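Local coordinates for protein alternansucrase (Leuconostoc mesenteroides, PDB 6HVG) that is a multidomain enzyme of glycoside hydrolase family 70 that combines a TIM-barrel-type region, choline-binding-type repeats and a bound calcium ion, at residues Gly268-Asn273 and Ile277-Asn282; Tyr811-Thr816 and Val912-Asn917; Ala1266-Phe1271 and Glu1346-Thr1351. All coordinates share one frame; numbering follows the deposited sequence.

Contact 1 (Gly268-Asn273 and Ile277-Asn282)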
# COMPACT_ATOMS: atom_id res chain seq x y z
N GLY A 268 -35.80 25.72 6.25
CA GLY A 268 -36.69 26.62 6.98
C GLY A 268 -38.18 26.43 6.75
O GLY A 268 -38.60 25.84 5.76
N PHE A 269 -38.97 26.93 7.69
CA PHE A 269 -40.42 26.96 7.54
C PHE A 269 -40.84 28.10 6.61
O PHE A 269 -40.06 29.01 6.31
CB PHE A 269 -41.12 27.17 8.88
CG PHE A 269 -41.17 25.93 9.74
CD1 PHE A 269 -40.27 25.75 10.78
CD2 PHE A 269 -42.15 24.98 9.52
CE1 PHE A 269 -40.34 24.62 11.57
CE2 PHE A 269 -42.23 23.85 10.31
CZ PHE A 269 -41.31 23.67 11.33
N GLN A 270 -42.09 28.05 6.18
CA GLN A 270 -42.58 28.96 5.16
C GLN A 270 -44.09 28.90 5.11
O GLN A 270 -44.65 27.83 4.90
CB GLN A 270 -41.99 28.51 3.82
CG GLN A 270 -42.46 29.31 2.62
CD GLN A 270 -42.16 30.77 2.73
OE1 GLN A 270 -43.04 31.59 2.53
NE2 GLN A 270 -40.91 31.12 3.06
N ASP A 271 -44.73 30.05 5.29
CA ASP A 271 -46.19 30.12 5.33
C ASP A 271 -46.74 30.34 3.94
O ASP A 271 -46.92 31.46 3.49
CB ASP A 271 -46.67 31.22 6.28
CG ASP A 271 -46.14 31.05 7.67
OD1 ASP A 271 -46.86 30.51 8.54
OD2 ASP A 271 -44.97 31.44 7.89
N VAL A 272 -46.99 29.24 3.24
CA VAL A 272 -47.55 29.27 1.89
C VAL A 272 -48.91 28.65 1.98
O VAL A 272 -49.06 27.61 2.60
CB VAL A 272 -46.73 28.40 0.91
CG1 VAL A 272 -47.12 28.70 -0.53
CG2 VAL A 272 -45.25 28.61 1.16
N ASN A 273 -49.87 29.27 1.32
CA ASN A 273 -51.29 28.97 1.51
C ASN A 273 -51.72 29.29 2.95
O ASN A 273 -51.16 30.20 3.58
CB ASN A 273 -51.67 27.53 1.08
CG ASN A 273 -51.31 27.23 -0.38
OD1 ASN A 273 -51.20 28.13 -1.23
ND2 ASN A 273 -51.12 25.96 -0.68
N ILE A 277 -45.05 24.96 6.03
CA ILE A 277 -44.29 23.79 5.63
C ILE A 277 -42.80 23.97 5.83
O ILE A 277 -42.25 25.01 5.48
CB ILE A 277 -44.48 23.53 4.12
CG1 ILE A 277 -45.95 23.37 3.76
CG2 ILE A 277 -43.71 22.30 3.65
CD1 ILE A 277 -46.25 23.56 2.29
N TYR A 278 -42.12 22.94 6.31
CA TYR A 278 -40.69 23.01 6.46
C TYR A 278 -40.08 22.41 5.22
O TYR A 278 -40.57 21.40 4.69
CB TYR A 278 -40.23 22.25 7.70
CG TYR A 278 -38.79 22.51 8.04
CD1 TYR A 278 -37.75 21.71 7.54
CD2 TYR A 278 -38.45 23.56 8.87
CE1 TYR A 278 -36.42 21.96 7.88
CE2 TYR A 278 -37.14 23.83 9.20
CZ TYR A 278 -36.13 23.02 8.72
OH TYR A 278 -34.85 23.29 9.07
N PHE A 279 -38.99 23.02 4.75
CA PHE A 279 -38.29 22.52 3.59
C PHE A 279 -36.88 22.14 3.96
O PHE A 279 -36.21 22.88 4.69
CB PHE A 279 -38.28 23.58 2.49
CG PHE A 279 -39.65 23.91 1.99
CD1 PHE A 279 -40.19 23.19 0.95
CD2 PHE A 279 -40.41 24.92 2.58
CE1 PHE A 279 -41.46 23.47 0.49
CE2 PHE A 279 -41.68 25.21 2.12
CZ PHE A 279 -42.21 24.47 1.08
N ALA A 280 -36.42 21.01 3.44
CA ALA A 280 -35.15 20.42 3.85
C ALA A 280 -33.90 21.25 3.49
O ALA A 280 -33.91 22.00 2.52
CB ALA A 280 -35.02 19.03 3.26
N PRO A 281 -32.82 21.12 4.30
CA PRO A 281 -31.62 21.92 4.15
C PRO A 281 -30.88 21.85 2.84
O PRO A 281 -30.34 22.88 2.39
CB PRO A 281 -30.70 21.36 5.24
CG PRO A 281 -31.63 20.98 6.32
CD PRO A 281 -32.90 20.52 5.65
N ASN A 282 -30.79 20.68 2.23
CA ASN A 282 -30.06 20.59 0.95
C ASN A 282 -30.94 20.35 -0.26
O ASN A 282 -30.76 20.98 -1.29
CB ASN A 282 -28.95 19.54 1.04
CG ASN A 282 -27.90 19.92 2.07
OD1 ASN A 282 -27.60 21.09 2.25
ND2 ASN A 282 -27.37 18.93 2.78
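Tyr278 lies against the backbone of Gly268, with the peptide N of Gly268 over one face of the phenol, toward the rim, and Tyr278 CE2 3.6 Å from Gly268 CA. With CG anti to the backbone N (chi1 -169°), Tyr278 also turns a ring edge onto Phe269. The two rings form a T-shaped pair in which the CD2 side of Tyr278 points at the face of Phe269, centroids 4.8 Å apart and planes at 75°. Tyr278 CB adds a CH-pi contact, 4.0 Å from the centroid of the Phe269 ring.

The segments carry two short, weakly bonded strands of an antiparallel hairpin within a choline-binding repeat. Gly268 and Phe279 form a hydrogen-bonded pair: Phe279 N donates to Gly268 O at 3.0 Å, and Gly268 N returns a longer bond of 3.3 Å to Phe279 O. Ile277 takes part mostly through its backbone. Its N reaches Gln270 O at 3.1 Å, while its O receives a CA-H...O contact from Phe269 CA at 3.4 Å. On the face away from the T-shaped pair, the edge of the Phe279 ring meets Gln270 CB at 3.7 Å, and Tyr257 touches both of these residues.

Asn289 of strand 286-293 touches Phe269 and Tyr278, and Arg276 in the turn pairs with Asp271 in a salt bridge. The few backbone bonds are therefore flanked by aromatic groups on both faces, which is consistent with ring packing contributing to the cohesion of this small hairpin.

Contact 2 (Tyr811-Thr816 and Val912-Asn917)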
# COMPACT_ATOMS: atom_id res chain seq x y z
N TYR A 811 22.34 14.83 -9.50
CA TYR A 811 23.52 14.00 -9.77
C TYR A 811 24.84 14.78 -9.64
O TYR A 811 25.83 14.23 -9.17
CB TYR A 811 23.40 13.30 -11.13
CG TYR A 811 22.64 11.99 -11.04
CD1 TYR A 811 23.29 10.81 -10.73
CD2 TYR A 811 21.27 11.94 -11.23
CE1 TYR A 811 22.59 9.61 -10.62
CE2 TYR A 811 20.57 10.75 -11.13
CZ TYR A 811 21.23 9.59 -10.82
OH TYR A 811 20.55 8.41 -10.71
N ALA A 812 24.85 16.05 -9.99
CA ALA A 812 26.05 16.86 -9.81
C ALA A 812 26.48 16.84 -8.36
O ALA A 812 27.67 16.71 -8.06
CB ALA A 812 25.82 18.30 -10.27
N MET A 813 25.52 16.96 -7.45
CA MET A 813 25.81 16.89 -6.02
C MET A 813 26.13 15.47 -5.57
O MET A 813 27.12 15.25 -4.87
CB MET A 813 24.64 17.45 -5.22
CG MET A 813 24.39 18.93 -5.47
SD MET A 813 23.01 19.61 -4.54
CE MET A 813 23.54 19.27 -2.85
N LEU A 814 25.31 14.51 -5.99
CA LEU A 814 25.52 13.12 -5.61
C LEU A 814 26.92 12.66 -5.94
O LEU A 814 27.57 11.99 -5.13
CB LEU A 814 24.53 12.20 -6.34
CG LEU A 814 24.57 10.75 -5.88
CD1 LEU A 814 23.94 10.61 -4.51
CD2 LEU A 814 23.86 9.85 -6.89
N LEU A 815 27.39 13.05 -7.12
CA LEU A 815 28.64 12.53 -7.68
C LEU A 815 29.89 13.27 -7.25
O LEU A 815 30.99 12.82 -7.54
CB LEU A 815 28.55 12.51 -9.21
CG LEU A 815 27.48 11.58 -9.78
CD1 LEU A 815 27.34 11.78 -11.27
CD2 LEU A 815 27.75 10.11 -9.48
N THR A 816 29.74 14.40 -6.55
CA THR A 816 30.88 15.15 -5.99
C THR A 816 30.97 15.09 -4.45
O THR A 816 31.94 15.57 -3.87
CB THR A 816 30.82 16.64 -6.40
OG1 THR A 816 29.56 17.23 -6.02
CG2 THR A 816 30.99 16.77 -7.89
N VAL A 912 31.00 23.08 -7.88
CA VAL A 912 29.59 22.89 -8.25
C VAL A 912 28.72 24.00 -7.65
O VAL A 912 28.80 24.29 -6.45
CB VAL A 912 29.07 21.54 -7.81
CG1 VAL A 912 27.62 21.35 -8.26
CG2 VAL A 912 29.95 20.46 -8.40
N ILE A 913 27.93 24.63 -8.52
CA ILE A 913 26.96 25.64 -8.15
C ILE A 913 25.58 25.16 -8.59
O ILE A 913 25.40 24.81 -9.76
CB ILE A 913 27.26 26.99 -8.84
CG1 ILE A 913 28.71 27.41 -8.57
CG2 ILE A 913 26.29 28.05 -8.34
CD1 ILE A 913 29.17 28.54 -9.45
N VAL A 914 24.61 25.17 -7.68
CA VAL A 914 23.26 24.70 -8.00
C VAL A 914 22.18 25.53 -7.32
O VAL A 914 22.34 25.98 -6.21
CB VAL A 914 23.10 23.20 -7.69
CG1 VAL A 914 23.73 22.87 -6.37
CG2 VAL A 914 21.64 22.75 -7.71
N GLY A 915 21.07 25.73 -8.04
CA GLY A 915 19.92 26.47 -7.53
C GLY A 915 18.62 25.77 -7.89
O GLY A 915 18.58 24.98 -8.82
N ASN A 916 17.57 26.10 -7.14
CA ASN A 916 16.23 25.49 -7.32
C ASN A 916 15.19 26.51 -7.72
O ASN A 916 14.00 26.29 -7.53
CB ASN A 916 15.79 24.81 -6.02
CG ASN A 916 15.75 25.76 -4.83
OD1 ASN A 916 15.66 26.98 -4.99
ND2 ASN A 916 15.82 25.20 -3.64
N ASN A 917 15.63 27.62 -8.30
CA ASN A 917 14.76 28.73 -8.64
C ASN A 917 14.92 29.09 -10.12
O ASN A 917 15.88 29.78 -10.50
CB ASN A 917 15.10 29.92 -7.75
CG ASN A 917 14.20 31.10 -8.00
OD1 ASN A 917 13.33 31.08 -8.87
ND2 ASN A 917 14.42 32.16 -7.22
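Met813 and Val914 meet, like Ala812 and Val912, without any flat group between them: no ring, amide or carboxylate of either segment presents a face or an edge across this contact. Aromatic rings come from the surroundings, where Phe687 of helix 681-692 and Phe704 of a loop both touch Met813.

What crosses is mainly aliphatic carbon and one sulfur. Met813 runs out from its helix and bends at the last torsion (chi3 59°); its SD packs 3.8 Å from Val914 CG1, and its CG is 4.1 Å from that same methyl. The two side chains cross at about a right angle. Val912, two residues earlier on the same side of the strand, divides its branches between two partners. Its CG1, anti to the backbone N (chi1 -178°), points to Ala812 CB at 4.1 Å. Its CG2 is bordered by both branches of Thr816, with CG2 at 3.9 Å and OG1 at 4.0 Å. That hydroxyl is satisfied beside its apolar neighbour: OG1 donates to Ala812 O at 2.8 Å, in the carbonyl plane and on a lone pair.

Helix 807-814 leads toward strand 821-825 of the parallel barrel sheet. Strand 910-915 belongs to an antiparallel sheet whose strands come largely between barrel strands 821-825 and 1045-1047, and is bonded between strands 881-885 and 1003-1009. Neighbours border the seam: Leu691 touches Met813 and Val914, and Leu1004 touches Ala812.

No hydrogen bond joins the two segments directly. Direct cohesion between them is therefore probably apolar, with Arg885 adding a polar tie from the adjacent strand through its hydrogen bond to Thr816 O.

Contact 3 (Ala1266-Phe1271 and Glu1346-Thr1351); sequences ATNQYF and ETSVNT
Asn1268 and Ser1348 mark the nearest approach of two irregular loops, their CA atoms 8.2 Å apart, in a loop-to-loop contact at the protein surface. The loop of 1266-1271 belongs to the family 70 region; that of 1346-1351 links strands 1342-1345 and 1354-1357, in a part of the chain with cell-wall-binding-type repeats. Asn1268 takes up a left-handed backbone conformation (phi 62°, psi 18°), and 1346-1351 enters a 3-10 segment that begins at Asn1350 and runs on past Thr1351.

With backbones this far apart, side chains alone bridge the gap. The amide of Asn1268 reaches toward the other loop and splits its two ends: ND2 faces Ser1348 OG at 3.6 Å, and OD1 lies 4.1 Å from the methyl CG2 of Val1349. No hydrogen bond crosses between the segments. The amide instead has weak bonds from beyond them, ND2 to Thr1314 OG1 and OD1 to Lys1263 NZ. Asp1313, just before strand 1314-1317, accepts a weak bond from Ser1348 N, so Asp1313 and Thr1314 each weakly bond one loop. Val1349 presents the methyl that stands anti to its own carbonyl carbon, CG2, and its side chain crosses that of Asn1268 at about a right angle.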
# COMPACT_ATOMS: atom_id res chain seq x y z
N ALA A 1266 -22.51 -25.91 16.42
CA ALA A 1266 -23.00 -26.30 17.74
C ALA A 1266 -21.90 -26.62 18.73
O ALA A 1266 -21.92 -26.17 19.88
CB ALA A 1266 -23.91 -27.48 17.59
N THR A 1267 -20.94 -27.43 18.28
CA THR A 1267 -19.81 -27.85 19.09
C THR A 1267 -18.54 -27.07 18.78
O THR A 1267 -17.60 -27.12 19.56
CB THR A 1267 -19.51 -29.30 18.81
OG1 THR A 1267 -19.32 -29.48 17.41
CG2 THR A 1267 -20.65 -30.17 19.25
N ASN A 1268 -18.54 -26.32 17.68
CA ASN A 1268 -17.38 -25.59 17.15
C ASN A 1268 -16.19 -26.47 16.77
O ASN A 1268 -15.11 -25.97 16.59
CB ASN A 1268 -16.97 -24.49 18.11
CG ASN A 1268 -18.06 -23.43 18.27
OD1 ASN A 1268 -18.41 -22.73 17.31
ND2 ASN A 1268 -18.55 -23.28 19.50
N GLN A 1269 -16.43 -27.76 16.58
CA GLN A 1269 -15.41 -28.68 16.13
C GLN A 1269 -15.41 -28.73 14.61
O GLN A 1269 -16.46 -28.66 13.98
CB GLN A 1269 -15.68 -30.07 16.70
CG GLN A 1269 -14.59 -31.09 16.41
CD GLN A 1269 -14.89 -32.44 17.02
OE1 GLN A 1269 -15.92 -32.62 17.66
NE2 GLN A 1269 -14.01 -33.39 16.80
N TYR A 1270 -14.22 -28.85 14.01
CA TYR A 1270 -14.10 -28.87 12.56
C TYR A 1270 -14.19 -30.30 12.07
O TYR A 1270 -13.73 -31.21 12.74
CB TYR A 1270 -12.77 -28.24 12.12
CG TYR A 1270 -12.69 -26.70 12.21
CD1 TYR A 1270 -12.27 -26.07 13.37
CD2 TYR A 1270 -13.00 -25.89 11.12
CE1 TYR A 1270 -12.17 -24.70 13.46
CE2 TYR A 1270 -12.91 -24.51 11.21
CZ TYR A 1270 -12.48 -23.93 12.38
OH TYR A 1270 -12.41 -22.57 12.47
N PHE A 1271 -14.77 -30.52 10.91
CA PHE A 1271 -14.87 -31.89 10.40
C PHE A 1271 -13.49 -32.39 10.00
O PHE A 1271 -12.67 -31.64 9.47
CB PHE A 1271 -15.86 -31.98 9.23
CG PHE A 1271 -17.24 -31.45 9.57
CD1 PHE A 1271 -17.98 -32.05 10.58
CD2 PHE A 1271 -17.75 -30.33 8.93
CE1 PHE A 1271 -19.21 -31.56 10.93
CE2 PHE A 1271 -19.00 -29.84 9.28
CZ PHE A 1271 -19.72 -30.45 10.27
N GLU A 1346 -18.23 -16.33 28.84
CA GLU A 1346 -16.89 -16.83 28.51
C GLU A 1346 -16.98 -18.09 27.65
O GLU A 1346 -17.38 -19.11 28.16
CB GLU A 1346 -16.13 -17.14 29.80
CG GLU A 1346 -15.63 -15.90 30.54
CD GLU A 1346 -14.95 -16.22 31.89
OE1 GLU A 1346 -15.37 -17.18 32.58
OE2 GLU A 1346 -13.97 -15.53 32.26
N THR A 1347 -16.61 -18.01 26.36
CA THR A 1347 -16.80 -19.08 25.36
C THR A 1347 -15.49 -19.63 24.83
O THR A 1347 -14.47 -18.95 24.89
CB THR A 1347 -17.59 -18.60 24.11
OG1 THR A 1347 -18.63 -17.74 24.54
CG2 THR A 1347 -18.25 -19.76 23.31
N SER A 1348 -15.54 -20.85 24.30
CA SER A 1348 -14.44 -21.42 23.51
C SER A 1348 -13.97 -20.46 22.42
O SER A 1348 -12.76 -20.32 22.21
CB SER A 1348 -14.85 -22.77 22.87
OG SER A 1348 -15.96 -22.65 21.99
N VAL A 1349 -14.91 -19.81 21.74
CA VAL A 1349 -14.60 -18.73 20.82
C VAL A 1349 -14.37 -17.45 21.64
O VAL A 1349 -15.33 -16.77 21.98
CB VAL A 1349 -15.76 -18.51 19.81
CG1 VAL A 1349 -15.42 -17.39 18.83
CG2 VAL A 1349 -16.09 -19.79 19.05
N ASN A 1350 -13.11 -17.14 21.93
CA ASN A 1350 -12.69 -16.06 22.85
C ASN A 1350 -13.05 -14.66 22.43
O ASN A 1350 -13.26 -13.80 23.28
CB ASN A 1350 -11.17 -16.08 23.04
CG ASN A 1350 -10.71 -17.24 23.88
OD1 ASN A 1350 -11.52 -18.06 24.35
ND2 ASN A 1350 -9.41 -17.33 24.09
N THR A 1351 -13.09 -14.43 21.12
CA THR A 1351 -13.40 -13.11 20.61
C THR A 1351 -14.81 -12.67 21.01
O THR A 1351 -15.08 -11.47 21.17
CB THR A 1351 -13.24 -13.03 19.08
OG1 THR A 1351 -13.73 -14.24 18.47
CG2 THR A 1351 -11.81 -12.84 18.73

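Overall arrangement
The three contacts follow one another along the chain and sit far apart in this large chain, none touching another. Contact 1, in the choline-binding repeats, lies about 66 Å from contact 2 and about 56 Å from contact 3, centre to centre. Contacts 2 and 3 are on opposite sides of the chain's centre, about 65 Å between centres and about 49 Å between nearest atoms. They differ in kind: a hairpin inside one repeat, a buried apolar seam between barrel helix and antiparallel sheet, and a slight loop-to-loop touch at the surface. None supplies a ligand to the calcium ion, which is bound by Glu575, Asp581, Asn625 and Asp1159.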